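Local coordinates for aquaporin AqpM (Methanothermobacter marburgensis str. Marburg, PDB 2F2B), which forms a tetrameric membrane channel that lets water move in either direction under osmotic gradients and also passes some glycerol, at residues 6-18 / 69-81. Residues are numbered along the deposited sequence; the frame is centred on the assembly and turned at random.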
loop_
_atom_site.group_PDB
_atom_site.type_symbol
_atom_site.label_atom_id
_atom_site.label_comp_id
_atom_site.label_asym_id
_atom_site.label_seq_id
_atom_site.Cartn_x
_atom_site.Cartn_y
_atom_site.Cartn_z
ATOM N N LYS A 6 -17.415 12.346 -26.368
ATOM C CA LYS A 6 -17.514 11.830 -25.008
ATOM C C LYS A 6 -16.190 11.238 -24.533
ATOM O O LYS A 6 -15.849 11.330 -23.350
ATOM C CB LYS A 6 -18.629 10.788 -24.925
ATOM C CG LYS A 6 -20.018 11.412 -25.001
ATOM C CD LYS A 6 -21.114 10.365 -24.990
ATOM C CE LYS A 6 -22.486 11.026 -24.931
ATOM N NZ LYS A 6 -23.583 10.021 -24.982
ATOM N N ARG A 7 -15.442 10.633 -25.450
ATOM C CA ARG A 7 -14.156 10.053 -25.089
ATOM C C ARG A 7 -13.150 11.146 -24.743
ATOM O O ARG A 7 -12.317 10.968 -23.854
ATOM C CB ARG A 7 -13.641 9.156 -26.219
ATOM C CG ARG A 7 -14.373 7.819 -26.267
ATOM C CD ARG A 7 -13.746 6.842 -27.237
ATOM N NE ARG A 7 -14.027 7.179 -28.631
ATOM C CZ ARG A 7 -13.093 7.420 -29.541
ATOM N NH1 ARG A 7 -11.810 7.367 -29.205
ATOM N NH2 ARG A 7 -13.438 7.695 -30.795
ATOM N N CYS A 8 -13.230 12.282 -25.431
ATOM C CA CYS A 8 -12.330 13.392 -25.137
ATOM C C CYS A 8 -12.713 14.007 -23.792
ATOM O O CYS A 8 -11.847 14.440 -23.030
ATOM C CB CYS A 8 -12.385 14.446 -26.245
ATOM S SG CYS A 8 -11.429 13.996 -27.714
ATOM N N ILE A 9 -14.008 14.051 -23.499
ATOM C CA ILE A 9 -14.455 14.585 -22.217
ATOM C C ILE A 9 -13.905 13.669 -21.118
ATOM O O ILE A 9 -13.448 14.139 -20.074
ATOM C CB ILE A 9 -15.999 14.638 -22.129
ATOM C CG1 ILE A 9 -16.537 15.696 -23.095
ATOM C CG2 ILE A 9 -16.433 14.960 -20.700
ATOM C CD1 ILE A 9 -18.059 15.709 -23.204
ATOM N N ALA A 10 -13.933 12.363 -21.368
ATOM C CA ALA A 10 -13.420 11.394 -20.403
ATOM C C ALA A 10 -11.916 11.590 -20.193
ATOM O O ALA A 10 -11.437 11.532 -19.065
ATOM C CB ALA A 10 -13.701 9.972 -20.880
ATOM N N GLU A 11 -11.174 11.814 -21.274
ATOM C CA GLU A 11 -9.730 12.030 -21.157
ATOM C C GLU A 11 -9.449 13.311 -20.364
ATOM O O GLU A 11 -8.486 13.381 -19.600
ATOM C CB GLU A 11 -9.084 12.113 -22.548
ATOM C CG GLU A 11 -8.993 10.774 -23.275
ATOM C CD GLU A 11 -8.063 9.787 -22.580
ATOM O OE1 GLU A 11 -6.911 10.164 -22.288
ATOM O OE2 GLU A 11 -8.479 8.633 -22.334
ATOM N N PHE A 12 -10.295 14.320 -20.547
ATOM C CA PHE A 12 -10.153 15.587 -19.831
ATOM C C PHE A 12 -10.351 15.334 -18.335
ATOM O O PHE A 12 -9.540 15.757 -17.508
ATOM C CB PHE A 12 -11.195 16.595 -20.341
ATOM C CG PHE A 12 -11.232 17.893 -19.573
ATOM C CD1 PHE A 12 -11.931 17.992 -18.373
ATOM C CD2 PHE A 12 -10.581 19.025 -20.064
ATOM C CE1 PHE A 12 -11.986 19.202 -17.670
ATOM C CE2 PHE A 12 -10.629 20.236 -19.373
ATOM C CZ PHE A 12 -11.333 20.325 -18.175
ATOM N N ILE A 13 -11.432 14.637 -17.998
ATOM C CA ILE A 13 -11.740 14.324 -16.605
ATOM C C ILE A 13 -10.639 13.476 -15.970
ATOM O O ILE A 13 -10.198 13.753 -14.850
ATOM C CB ILE A 13 -13.087 13.575 -16.496
ATOM C CG1 ILE A 13 -14.231 14.518 -16.881
ATOM C CG2 ILE A 13 -13.291 13.047 -15.073
ATOM C CD1 ILE A 13 -15.575 13.831 -17.033
ATOM N N GLY A 14 -10.195 12.453 -16.692
ATOM C CA GLY A 14 -9.158 11.577 -16.175
ATOM C C GLY A 14 -7.849 12.289 -15.898
ATOM O O GLY A 14 -7.202 12.035 -14.882
ATOM N N THR A 15 -7.444 13.181 -16.795
ATOM C CA THR A 15 -6.191 13.893 -16.594
ATOM C C THR A 15 -6.356 14.952 -15.503
ATOM O O THR A 15 -5.415 15.251 -14.773
ATOM C CB THR A 15 -5.703 14.534 -17.906
ATOM O OG1 THR A 15 -5.806 13.570 -18.965
ATOM C CG2 THR A 15 -4.247 14.949 -17.774
ATOM N N PHE A 16 -7.557 15.509 -15.395
ATOM C CA PHE A 16 -7.861 16.491 -14.359
ATOM C C PHE A 16 -7.656 15.788 -13.008
ATOM O O PHE A 16 -7.018 16.324 -12.102
ATOM C CB PHE A 16 -9.323 16.955 -14.509
ATOM C CG PHE A 16 -9.824 17.822 -13.377
ATOM C CD1 PHE A 16 -10.077 17.283 -12.119
ATOM C CD2 PHE A 16 -10.062 19.177 -13.578
ATOM C CE1 PHE A 16 -10.558 18.080 -11.076
ATOM C CE2 PHE A 16 -10.543 19.983 -12.543
ATOM C CZ PHE A 16 -10.790 19.431 -11.292
ATOM N N ILE A 17 -8.201 14.581 -12.892
ATOM C CA ILE A 17 -8.094 13.792 -11.663
ATOM C C ILE A 17 -6.641 13.464 -11.340
ATOM O O ILE A 17 -6.189 13.620 -10.199
ATOM C CB ILE A 17 -8.906 12.479 -11.790
ATOM C CG1 ILE A 17 -10.404 12.806 -11.759
ATOM C CG2 ILE A 17 -8.529 11.507 -10.663
ATOM C CD1 ILE A 17 -11.306 11.658 -12.186
ATOM N N LEU A 18 -5.910 13.013 -12.353
ATOM C CA LEU A 18 -4.505 12.662 -12.184
ATOM C C LEU A 18 -3.700 13.820 -11.586
ATOM O O LEU A 18 -2.956 13.637 -10.621
ATOM C CB LEU A 18 -3.923 12.245 -13.543
ATOM C CG LEU A 18 -2.490 11.707 -13.605
ATOM C CD1 LEU A 18 -2.325 10.841 -14.854
ATOM C CD2 LEU A 18 -1.505 12.859 -13.611
ATOM N N SER A 69 -9.412 6.190 -11.974
ATOM C CA SER A 69 -9.743 6.735 -13.290
ATOM C C SER A 69 -9.878 5.656 -14.363
ATOM O O SER A 69 -10.790 5.704 -15.189
ATOM C CB SER A 69 -8.689 7.763 -13.717
ATOM O OG SER A 69 -8.737 8.916 -12.886
ATOM N N ILE A 70 -8.970 4.687 -14.355
ATOM C CA ILE A 70 -9.019 3.613 -15.337
ATOM C C ILE A 70 -10.270 2.746 -15.163
ATOM O O ILE A 70 -10.899 2.346 -16.148
ATOM C CB ILE A 70 -7.742 2.742 -15.266
ATOM C CG1 ILE A 70 -6.536 3.576 -15.724
ATOM C CG2 ILE A 70 -7.899 1.497 -16.142
ATOM C CD1 ILE A 70 -5.193 2.872 -15.575
ATOM N N TYR A 71 -10.647 2.454 -13.923
ATOM C CA TYR A 71 -11.844 1.645 -13.703
ATOM C C TYR A 71 -13.102 2.430 -14.053
ATOM O O TYR A 71 -14.097 1.859 -14.501
ATOM C CB TYR A 71 -11.894 1.147 -12.254
ATOM C CG TYR A 71 -10.917 0.017 -12.006
ATOM C CD1 TYR A 71 -11.108 -1.239 -12.591
ATOM C CD2 TYR A 71 -9.764 0.219 -11.249
ATOM C CE1 TYR A 71 -10.171 -2.263 -12.429
ATOM C CE2 TYR A 71 -8.823 -0.788 -11.087
ATOM C CZ TYR A 71 -9.025 -2.025 -11.679
ATOM O OH TYR A 71 -8.074 -3.010 -11.552
ATOM N N ALA A 72 -13.053 3.744 -13.880
ATOM C CA ALA A 72 -14.211 4.579 -14.185
ATOM C C ALA A 72 -14.317 4.965 -15.658
ATOM O O ALA A 72 -15.416 5.011 -16.214
ATOM C CB ALA A 72 -14.173 5.852 -13.329
ATOM N N LEU A 73 -13.176 5.218 -16.289
ATOM C CA LEU A 73 -13.164 5.680 -17.676
ATOM C C LEU A 73 -12.526 4.762 -18.705
ATOM O O LEU A 73 -12.606 5.039 -19.907
ATOM C CB LEU A 73 -12.471 7.047 -17.727
ATOM C CG LEU A 73 -12.921 8.044 -16.661
ATOM C CD1 LEU A 73 -11.960 9.220 -16.627
ATOM C CD2 LEU A 73 -14.349 8.515 -16.935
ATOM N N GLY A 74 -11.890 3.686 -18.255
ATOM C CA GLY A 74 -11.246 2.779 -19.186
ATOM C C GLY A 74 -12.152 2.252 -20.289
ATOM O O GLY A 74 -11.743 2.189 -21.452
ATOM N N ASN A 75 -13.374 1.877 -19.922
ATOM C CA ASN A 75 -14.355 1.345 -20.871
ATOM C C ASN A 75 -14.987 2.433 -21.730
ATOM O O ASN A 75 -15.811 2.147 -22.604
ATOM C CB ASN A 75 -15.471 0.619 -20.118
ATOM C CG ASN A 75 -14.989 -0.629 -19.419
ATOM O OD1 ASN A 75 -15.707 -1.211 -18.603
ATOM N ND2 ASN A 75 -13.770 -1.053 -19.733
ATOM N N ILE A 76 -14.614 3.680 -21.475
ATOM C CA ILE A 76 -15.160 4.792 -22.232
ATOM C C ILE A 76 -14.163 5.288 -23.273
ATOM O O ILE A 76 -14.409 5.172 -24.473
ATOM C CB ILE A 76 -15.569 5.949 -21.286
ATOM C CG1 ILE A 76 -16.687 5.471 -20.350
ATOM C CG2 ILE A 76 -16.042 7.154 -22.092
ATOM C CD1 ILE A 76 -17.086 6.483 -19.292
ATOM N N SER A 77 -13.025 5.808 -22.819
ATOM C CA SER A 77 -12.016 6.339 -23.733
ATOM C C SER A 77 -10.744 5.511 -23.808
ATOM O O SER A 77 -9.916 5.720 -24.698
ATOM C CB SER A 77 -11.634 7.756 -23.310
ATOM O OG SER A 77 -10.935 7.732 -22.070
ATOM N N GLY A 78 -10.589 4.579 -22.874
ATOM C CA GLY A 78 -9.385 3.772 -22.823
ATOM C C GLY A 78 -8.513 4.332 -21.709
ATOM O O GLY A 78 -7.519 3.730 -21.309
ATOM N N CYS A 79 -8.913 5.504 -21.216
ATOM C CA CYS A 79 -8.225 6.220 -20.139
ATOM C C CYS A 79 -6.708 6.304 -20.302
ATOM O O CYS A 79 -5.954 5.784 -19.476
ATOM C CB CYS A 79 -8.571 5.591 -18.781
ATOM S SG CYS A 79 -8.150 6.630 -17.351
ATOM N N HIS A 80 -6.263 6.964 -21.370
ATOM C CA HIS A 80 -4.834 7.137 -21.623
ATOM C C HIS A 80 -4.278 8.167 -20.641
ATOM O O HIS A 80 -3.226 7.954 -20.032
ATOM C CB HIS A 80 -4.583 7.665 -23.042
ATOM C CG HIS A 80 -5.045 6.753 -24.137
ATOM N ND1 HIS A 80 -4.788 7.011 -25.466
ATOM C CD2 HIS A 80 -5.769 5.609 -24.107
ATOM C CE1 HIS A 80 -5.335 6.065 -26.210
ATOM N NE2 HIS A 80 -5.936 5.203 -25.411
ATOM N N ILE A 81 -4.997 9.286 -20.529
ATOM C CA ILE A 81 -4.661 10.425 -19.666
ATOM C C ILE A 81 -3.170 10.743 -19.609
ATOM O O ILE A 81 -2.652 11.219 -18.592
ATOM C CB ILE A 81 -5.225 10.225 -18.229
ATOM C CG1 ILE A 81 -4.600 8.995 -17.559
ATOM C CG2 ILE A 81 -6.748 10.070 -18.305
ATOM C CD1 ILE A 81 -5.023 8.804 -16.100
#
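Glu11 turns its carboxylate onto the loop that leads into the first NPA motif and takes up three donors there. A bend at chi2 (-65°) brings both carboxylate oxygens up to the backbone N-H groups of His80 and Ile81. Glu11 OE1 accepts from Ile81 N (2.7 Å) and Glu11 OE2 from His80 N (2.9 Å), each through its syn lone pair, a two-pronged grip that fixes the rotation of the carboxylate. Ser77 OG donates to Glu11 OE2 from the anti side (2.6 Å) and itself accepts from Cys79 N, closing an ST turn. Beside these hydrogen bonds, Ile81 lays CG2 on the bare backbone of Gly14 (3.5 Å to Gly14 C). With CG1 set between its backbone N and carbonyl carbon (chi1 63°), Ile81 sends CD1 on to Leu18 CD1. Thr15 OG1, bonded back to Glu11 O, lies against CA and CB of Ile81. Leu73 CD1 reaches Ala10 O (3.4 Å), while Ile76 CG2 rests on Ala10 CB. Segment 6-18 of helix 4-33 runs nearly antiparallel (162°) to residues 69-73, near the end of helix 52-73. Gln107 of helix 100-122 also bonds Glu11 OE1, and Ile81 O accepts from Asn199 ND2, which ties the first NPA loop to the second.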